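4-phosphoerythronate dehydrogenase (Lactobacillus jensenii, PDB 4PRK) works as a D-lactate dehydrogenase, using NAD bound by a Rossmann-fold domain to interconvert pyruvate and D-lactate. Local coordinates at the interface of chains A and B. Residues are numbered along the deposited sequence; one frame, centred on the assembly and turned at random. Chains: chain A/B, 4-phosphoerythronate dehydrogenase.

Contact 1: the interface of chains A and B. Residues chain A 137, 140-141; chain B 11, 299-301, 304.
B:Phe299 presents one face of its ring to A:Ile140. CG1 of the isoleucine sits over that face, 3.9 Å from the ring centroid and shifted toward the rim, and the two side chains cross at about a right angle. CG1 points away from the isoleucine's own backbone N (chi1 -161°), which sends the arm across the ring and on to its tip, CD1. A:Ile140 CD1 reaches past the ring edge to B:Val304 CG2, 4.0 Å off, and lies near the CB of B:Ser11. Were B:Phe299 an alanine, the CG1 arm of A:Ile140 would probably lose its flat support, with a gap opened beneath it. Beside the apolar core the backbones pair as a short parallel bridge between A:Ser141 and B:Thr300. A:Ser141 N donates to B:Phe299 O at 3.0 Å. A:Ser141 O then accepts from B:Lys301 N at 3.2 Å, so it meets the first residue of helix 301-319. On the other flank the hydroxyl OG of B:Ser11 donates to the carboxylate OD1 of A:Asp137 at a short 2.5 Å; OD1 receives it on its anti lone pair, the one turned away from OD2. The patch thus ties the segment around A:137-141 to two helix starts of the neighbouring chain, and it probably helps fix the relative placement of the subunits across this two-fold interface, probably that of the dimer usual in the family.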
# COMPACT_ATOMS: atom_id res chain seq x y z
N ASP A 137 4.45 -20.88 24.49
CA ASP A 137 4.92 -19.48 24.27
C ASP A 137 6.19 -19.37 23.41
O ASP A 137 6.41 -18.36 22.76
CB ASP A 137 5.16 -18.81 25.59
CG ASP A 137 5.49 -17.37 25.45
OD1 ASP A 137 4.59 -16.51 25.16
OD2 ASP A 137 6.68 -17.11 25.66
N ILE A 140 5.06 -18.53 20.05
CA ILE A 140 4.21 -17.35 19.80
C ILE A 140 4.82 -16.52 18.68
O ILE A 140 6.02 -16.50 18.48
CB ILE A 140 4.03 -16.52 21.07
CG1 ILE A 140 2.81 -15.61 20.95
CG2 ILE A 140 5.28 -15.74 21.44
CD1 ILE A 140 2.46 -14.97 22.28
N SER A 141 3.97 -15.85 17.92
CA SER A 141 4.42 -15.10 16.77
C SER A 141 4.07 -13.64 16.94
O SER A 141 3.77 -13.20 18.02
CB SER A 141 3.85 -15.67 15.48
OG SER A 141 4.52 -15.16 14.36
N SER B 11 1.63 -17.98 27.81
CA SER B 11 1.84 -16.63 27.22
C SER B 11 1.13 -15.58 28.03
O SER B 11 1.59 -14.45 28.13
CB SER B 11 1.36 -16.57 25.76
OG SER B 11 2.24 -17.26 24.91
N PHE B 299 -2.29 -16.80 17.03
CA PHE B 299 -1.33 -16.85 18.13
C PHE B 299 -0.18 -15.81 18.02
O PHE B 299 0.99 -16.14 17.73
CB PHE B 299 -0.81 -18.30 18.27
CG PHE B 299 -0.05 -18.59 19.55
CD1 PHE B 299 -0.38 -18.00 20.76
CD2 PHE B 299 0.95 -19.53 19.55
CE1 PHE B 299 0.32 -18.27 21.92
CE2 PHE B 299 1.66 -19.82 20.71
CZ PHE B 299 1.34 -19.19 21.89
N THR B 300 -0.51 -14.54 18.29
CA THR B 300 0.51 -13.52 18.37
C THR B 300 0.45 -12.88 19.70
O THR B 300 -0.53 -13.07 20.43
CB THR B 300 0.30 -12.45 17.33
OG1 THR B 300 -0.97 -11.81 17.56
CG2 THR B 300 0.30 -13.08 16.01
N LYS B 301 1.48 -12.11 20.00
CA LYS B 301 1.57 -11.32 21.23
C LYS B 301 0.36 -10.38 21.38
O LYS B 301 -0.17 -10.16 22.46
CB LYS B 301 2.82 -10.48 21.21
CG LYS B 301 4.08 -11.33 21.17
CD LYS B 301 5.30 -10.58 21.65
CE LYS B 301 6.46 -11.56 21.82
NZ LYS B 301 6.72 -11.85 23.25
N VAL B 304 -2.84 -12.42 22.24
CA VAL B 304 -2.76 -12.86 23.62
C VAL B 304 -3.01 -11.67 24.55
O VAL B 304 -3.81 -11.76 25.45
CB VAL B 304 -1.42 -13.59 23.90
CG1 VAL B 304 -1.17 -13.80 25.40
CG2 VAL B 304 -1.41 -14.92 23.18

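Contact 2: the interface of chains A and B. Residues chain A 124, 128, 133-135; chain B 293-294, 296.
A:Phe124 and B:Pro294 cross at about a right angle. The proline ring meets the phenylalanine at CD1, with B:Pro294 CG 3.5 Å from A:Phe124 CD1 and its CD equally near. A:Phe124, on helix 121-129, has CG turned away from its carbonyl carbon (chi1 -79°), and this swings the ring out from the helix toward the partner loop. B:Ser296 comes over one face of the same ring, so proline and serine share it between the CD1 side and the outer end at CZ. One turn along the helix, A:Met128 slants past the proline, its thioether SD 4.0 Å from B:Pro294 CD, and its methyl CE bends on toward the peptide linking B:Thr293 to the proline. Another corner of the proline meets backbone: B:Pro294 CB lies 3.6 Å from A:Phe133 O. With a leucine in place of A:Phe124 the flat ring is gone, and B:Ser296 would probably lose its support while B:Pro294 packs less closely on the helix. In this dehydrogenase family the loop after strand 290-292 carries the catalytic histidine, which follows B:Pro294 directly in the sequence. Packing against the other subunit may therefore help to steady that loop, though the structure alone does not show an effect on catalysis. The hydroxyl OG of B:Ser296 stands above the ring plane near the rim, 3.3 Å from A:Phe124 CZ.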
# COMPACT_ATOMS: atom_id res chain seq x y z
N PHE A 124 6.18 -25.49 14.43
CA PHE A 124 4.92 -26.16 14.76
C PHE A 124 4.92 -27.54 14.12
O PHE A 124 4.45 -28.49 14.73
CB PHE A 124 3.69 -25.44 14.25
CG PHE A 124 3.26 -24.28 15.07
CD1 PHE A 124 2.55 -24.49 16.25
CD2 PHE A 124 3.50 -22.98 14.63
CE1 PHE A 124 2.13 -23.41 17.00
CE2 PHE A 124 3.07 -21.90 15.36
CZ PHE A 124 2.37 -22.12 16.54
N MET A 128 4.40 -31.12 15.88
CA MET A 128 3.27 -31.97 15.57
C MET A 128 3.76 -33.34 15.20
O MET A 128 3.16 -34.34 15.59
CB MET A 128 2.44 -31.36 14.45
CG MET A 128 1.75 -30.08 14.91
SD MET A 128 1.42 -28.91 13.58
CE MET A 128 -0.13 -29.53 12.91
N PHE A 133 0.57 -30.78 19.71
CA PHE A 133 -0.29 -29.88 18.95
C PHE A 133 -0.67 -28.66 19.78
O PHE A 133 -1.67 -28.01 19.53
CB PHE A 133 -1.55 -30.62 18.46
CG PHE A 133 -1.27 -31.71 17.45
CD1 PHE A 133 -0.83 -32.97 17.87
CD2 PHE A 133 -1.40 -31.48 16.09
CE1 PHE A 133 -0.53 -33.97 16.94
CE2 PHE A 133 -1.15 -32.47 15.16
CZ PHE A 133 -0.72 -33.73 15.59
N THR A 134 0.16 -28.32 20.76
CA THR A 134 -0.19 -27.22 21.64
C THR A 134 0.24 -25.87 21.04
O THR A 134 0.72 -25.81 19.91
CB THR A 134 0.41 -27.39 23.07
OG1 THR A 134 1.81 -27.52 22.97
CG2 THR A 134 -0.16 -28.65 23.78
N ASN A 135 0.01 -24.81 21.82
CA ASN A 135 0.51 -23.47 21.51
C ASN A 135 1.38 -22.94 22.64
O ASN A 135 1.01 -21.96 23.29
CB ASN A 135 -0.64 -22.48 21.29
CG ASN A 135 -1.49 -22.80 20.06
OD1 ASN A 135 -1.18 -23.68 19.24
ND2 ASN A 135 -2.57 -22.09 19.93
N THR B 293 -1.28 -26.21 10.44
CA THR B 293 -0.87 -25.67 11.68
C THR B 293 -1.99 -25.92 12.71
O THR B 293 -3.15 -26.00 12.34
CB THR B 293 -0.63 -24.15 11.55
OG1 THR B 293 -1.73 -23.51 10.88
CG2 THR B 293 0.68 -23.88 10.84
N PRO B 294 -1.66 -25.99 14.00
CA PRO B 294 -2.62 -26.44 14.99
C PRO B 294 -3.45 -25.26 15.50
O PRO B 294 -3.29 -24.83 16.65
CB PRO B 294 -1.72 -27.03 16.06
CG PRO B 294 -0.51 -26.16 16.04
CD PRO B 294 -0.41 -25.56 14.64
N SER B 296 -3.26 -22.11 15.04
CA SER B 296 -2.47 -21.07 15.68
C SER B 296 -2.41 -19.72 14.94
O SER B 296 -1.52 -18.87 15.22
CB SER B 296 -1.04 -21.60 15.90
OG SER B 296 -0.35 -21.83 14.67

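Contact 3: the interface of chains A and B. Residues chain A 115-116, 119, 121; chain B 108-109, 112-113.
A helix-against-helix interface brings A:Met115 and A:Tyr116 onto B:Thr112, joining two copies of this D-isomer specific 2-hydroxyacid dehydrogenase across a two-fold axis, probably as the dimer usual in the family. Helix 103-118 of chain A meets its counterpart, helix 103-119, of chain B. B:Thr112 is the wedge. The methyl CG2 of B:Thr112 points away from the backbone N and pushes toward the other helix, where it lies 3.5 Å from A:Tyr116 CA and near A:Met115 CB. The terminal methyl CD1 of A:Ile121 closes over the same CG2 at 3.8 Å, the two side chains sliding past each other in opposite directions. Rotation of the threonine is held by its own helix: OG1 donates to B:Glu108 O at 2.7 Å, coming from above the carbonyl plane (35° out of it). A:Ile121 CD1 also touches the sulfur SD of B:Met109, 4.0 Å away. A:Arg119 curls back at its second and third torsions (chi2 -52°, chi3 -57°), which lays the guanidinium across the base of B:Met109. The CB of that methionine sits on one guanidinium face, off toward the rim, and 3.8 Å from A:Arg119 CZ. Water 1 bridges the two subunits between a guanidinium and a carboxylate that are likely to carry opposite charges. It lies 3.2 Å from A:Arg119 NH1 and 2.6 Å from the carboxylate OE1 of B:Glu108.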
# COMPACT_ATOMS: atom_id res chain seq x y z
N MET A 115 8.14 -14.55 6.35
CA MET A 115 6.86 -14.63 7.00
C MET A 115 6.65 -16.03 7.54
O MET A 115 6.24 -16.20 8.67
CB MET A 115 5.69 -14.26 6.09
CG MET A 115 5.99 -13.12 5.18
SD MET A 115 4.55 -12.16 4.87
CE MET A 115 4.70 -11.52 6.59
N TYR A 116 6.91 -17.03 6.72
CA TYR A 116 6.84 -18.42 7.21
C TYR A 116 7.65 -18.65 8.49
O TYR A 116 7.14 -19.19 9.49
CB TYR A 116 7.25 -19.39 6.12
CG TYR A 116 7.25 -20.84 6.51
CD1 TYR A 116 8.31 -21.36 7.16
CD2 TYR A 116 6.23 -21.70 6.11
CE1 TYR A 116 8.37 -22.68 7.52
CE2 TYR A 116 6.27 -23.05 6.42
CZ TYR A 116 7.35 -23.51 7.14
OH TYR A 116 7.53 -24.77 7.49
N ARG A 119 6.18 -16.88 11.44
CA ARG A 119 5.04 -17.61 11.97
C ARG A 119 5.44 -19.00 12.57
O ARG A 119 4.56 -19.73 13.12
CB ARG A 119 3.98 -17.78 10.86
CG ARG A 119 3.40 -16.44 10.34
CD ARG A 119 2.88 -15.52 11.46
NE ARG A 119 1.86 -16.20 12.27
CZ ARG A 119 0.60 -15.78 12.52
NH1 ARG A 119 0.11 -14.64 12.06
NH2 ARG A 119 -0.19 -16.51 13.30
N ILE A 121 6.06 -21.85 11.32
CA ILE A 121 5.24 -22.92 10.84
C ILE A 121 6.01 -24.24 10.90
O ILE A 121 5.42 -25.28 11.20
CB ILE A 121 4.72 -22.64 9.44
CG1 ILE A 121 3.72 -21.45 9.48
CG2 ILE A 121 4.07 -23.87 8.83
CD1 ILE A 121 3.40 -20.82 8.12
N GLU B 108 -2.59 -12.61 8.34
CA GLU B 108 -1.18 -12.82 8.06
C GLU B 108 -0.77 -14.29 8.00
O GLU B 108 0.04 -14.69 7.16
CB GLU B 108 -0.36 -12.00 9.06
CG GLU B 108 -0.41 -10.52 8.72
CD GLU B 108 0.52 -9.69 9.55
OE1 GLU B 108 1.56 -10.18 10.03
OE2 GLU B 108 0.26 -8.51 9.70
N MET B 109 -1.38 -15.14 8.80
CA MET B 109 -1.07 -16.58 8.72
C MET B 109 -1.60 -17.10 7.38
O MET B 109 -0.89 -17.83 6.67
CB MET B 109 -1.72 -17.36 9.89
CG MET B 109 -1.63 -18.86 9.76
SD MET B 109 0.10 -19.37 9.94
CE MET B 109 0.07 -20.00 11.64
N THR B 112 0.64 -15.88 4.67
CA THR B 112 1.93 -16.55 4.77
C THR B 112 1.85 -17.97 4.19
O THR B 112 2.73 -18.44 3.41
CB THR B 112 2.38 -16.62 6.24
OG1 THR B 112 2.64 -15.29 6.71
CG2 THR B 112 3.62 -17.43 6.39
N GLN B 113 0.82 -18.69 4.57
CA GLN B 113 0.69 -20.03 4.03
C GLN B 113 0.50 -20.02 2.53
O GLN B 113 1.10 -20.84 1.79
CB GLN B 113 -0.46 -20.76 4.70
CG GLN B 113 -0.13 -21.11 6.14
CD GLN B 113 -1.12 -22.06 6.76
OE1 GLN B 113 -1.80 -22.84 6.08
NE2 GLN B 113 -1.20 -22.02 8.08
O HOH W 1 2.24 -12.44 11.23

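Contact 4: the interface of chains A and B. Residues chain A 104, 108, 300; chain B 119, 142-145.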
# COMPACT_ATOMS: atom_id res chain seq x y z
N ARG A 104 10.86 -8.36 -8.30
CA ARG A 104 9.77 -8.86 -7.46
C ARG A 104 9.81 -10.37 -7.21
O ARG A 104 9.42 -10.82 -6.16
CB ARG A 104 8.42 -8.41 -7.98
CG ARG A 104 8.04 -6.99 -7.60
CD ARG A 104 7.74 -6.84 -6.12
NE ARG A 104 6.49 -7.46 -5.73
CZ ARG A 104 5.44 -6.80 -5.23
NH1 ARG A 104 5.49 -5.49 -5.06
NH2 ARG A 104 4.36 -7.45 -4.90
N GLU A 108 9.89 -11.38 -3.38
CA GLU A 108 8.73 -12.12 -2.86
C GLU A 108 9.14 -13.42 -2.21
O GLU A 108 8.51 -13.91 -1.24
CB GLU A 108 7.67 -12.32 -3.96
CG GLU A 108 6.89 -11.06 -4.28
CD GLU A 108 5.82 -11.20 -5.37
OE1 GLU A 108 5.44 -12.34 -5.74
OE2 GLU A 108 5.31 -10.15 -5.82
N THR A 300 10.19 -17.63 -11.51
CA THR A 300 8.78 -17.39 -11.89
C THR A 300 8.65 -17.34 -13.41
O THR A 300 9.65 -17.28 -14.12
CB THR A 300 8.28 -16.05 -11.37
OG1 THR A 300 9.04 -14.99 -11.98
CG2 THR A 300 8.50 -15.98 -9.86
N ARG B 119 5.20 -20.41 -3.75
CA ARG B 119 6.59 -20.56 -4.09
C ARG B 119 7.05 -22.04 -4.05
O ARG B 119 8.21 -22.34 -4.39
CB ARG B 119 7.43 -19.74 -3.13
CG ARG B 119 7.22 -18.24 -3.16
CD ARG B 119 7.22 -17.60 -4.53
NE ARG B 119 8.49 -17.81 -5.17
CZ ARG B 119 9.21 -16.91 -5.80
NH1 ARG B 119 8.82 -15.66 -5.87
NH2 ARG B 119 10.38 -17.26 -6.31
N ASN B 142 5.14 -17.82 -9.60
CA ASN B 142 4.81 -16.53 -10.18
C ASN B 142 4.71 -15.47 -9.11
O ASN B 142 4.53 -15.77 -7.91
CB ASN B 142 3.52 -16.63 -10.96
CG ASN B 142 3.49 -15.71 -12.17
OD1 ASN B 142 4.49 -15.11 -12.55
ND2 ASN B 142 2.34 -15.62 -12.79
N GLU B 143 4.82 -14.21 -9.52
CA GLU B 143 4.71 -13.08 -8.59
C GLU B 143 3.27 -12.95 -8.16
O GLU B 143 2.32 -13.27 -8.93
CB GLU B 143 5.19 -11.77 -9.22
CG GLU B 143 6.67 -11.78 -9.59
CD GLU B 143 7.04 -12.51 -10.88
OE1 GLU B 143 6.15 -12.84 -11.69
OE2 GLU B 143 8.25 -12.71 -11.11
N ILE B 144 3.08 -12.44 -6.95
CA ILE B 144 1.76 -12.38 -6.38
C ILE B 144 0.84 -11.45 -7.16
O ILE B 144 -0.42 -11.62 -7.19
CB ILE B 144 1.83 -12.06 -4.86
CG1 ILE B 144 0.59 -12.55 -4.15
CG2 ILE B 144 2.02 -10.59 -4.60
CD1 ILE B 144 0.57 -14.08 -4.08
N TYR B 145 1.44 -10.45 -7.80
CA TYR B 145 0.64 -9.50 -8.54
C TYR B 145 0.14 -10.07 -9.84
O TYR B 145 -0.50 -9.35 -10.56
CB TYR B 145 1.32 -8.16 -8.81
CG TYR B 145 2.66 -8.28 -9.52
CD1 TYR B 145 2.75 -8.37 -10.93
CD2 TYR B 145 3.81 -8.32 -8.78
CE1 TYR B 145 3.98 -8.51 -11.55
CE2 TYR B 145 5.03 -8.46 -9.37
CZ TYR B 145 5.12 -8.53 -10.73
OH TYR B 145 6.38 -8.64 -11.20
O HOH W 2 6.18 -14.75 -5.61
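Direct hydrogen bonds link A:Glu108 with B:Ile144 and A:Thr300 with B:Glu143. The carboxylate OE1 of A:Glu108 takes B:Ile144 N at 2.6 Å on its syn lone pair, the side facing OE2, and so receives the first backbone N-H of the 3-10 helix 144-146. The A:Glu108 chain runs extended beyond CG (chi2 180°), which carries its carboxylate out to B:Ile144. The hydroxyl OG1 of A:Thr300 donates to B:Glu143 OE2, also at 2.6 Å, reaching that oxygen from above the carboxylate plane (39° out of it). A salt bridge within chain A adds support: A:Arg104 holds A:Glu108 side-on, NE and NH2 both converging on OE2, with NE at 2.9 Å. The oxygen lies almost in the guanidinium plane, so the arginine is likely to fix the turn of the carboxylate and direct OE1 to the partner. Water adds a further link: water 2 sits 2.5 Å from A:Glu108 OE1, 2.8 Å from B:Arg119 NH1 and within bonding distance of B:Asn142 O. Apolar contact surrounds these bonds. A:Arg104 CB meets the edge of the B:Tyr145 ring in its plane, 3.7 Å from CE2, while the guanidinium and ring planes stand 81° apart. B:Ile144 CG2 touches the edge of the guanidinium, and A:Thr300 CB rests on B:Asn142 CA. The site fastens the stretch from B:Asn142 to B:Tyr145, running into a 3-10 helix, to helix 103-118 and A:Thr300 of the other subunit, probably stabilising the two-fold pair.

Contact 1, contact 2 and contact 3 form one continuous stretch, with centres of C-alpha atoms about 12 to 14 Å apart. Contact 4 lies about 16 Å from contact 3 and 28 to 29 Å from contacts 1 and 2, toward the other end of the two-fold interface. Helix 121-129 of chain A serves both contact 2 and contact 3, and the chain B stretch 293-304 runs through contacts 1 and 2. Glu108 and Arg119 recur with chains exchanged in contacts 3 and 4, joined through water each time; Thr300 likewise recurs in 1 and 4. Each contact is thus made twice, probably holding both copies at matching places.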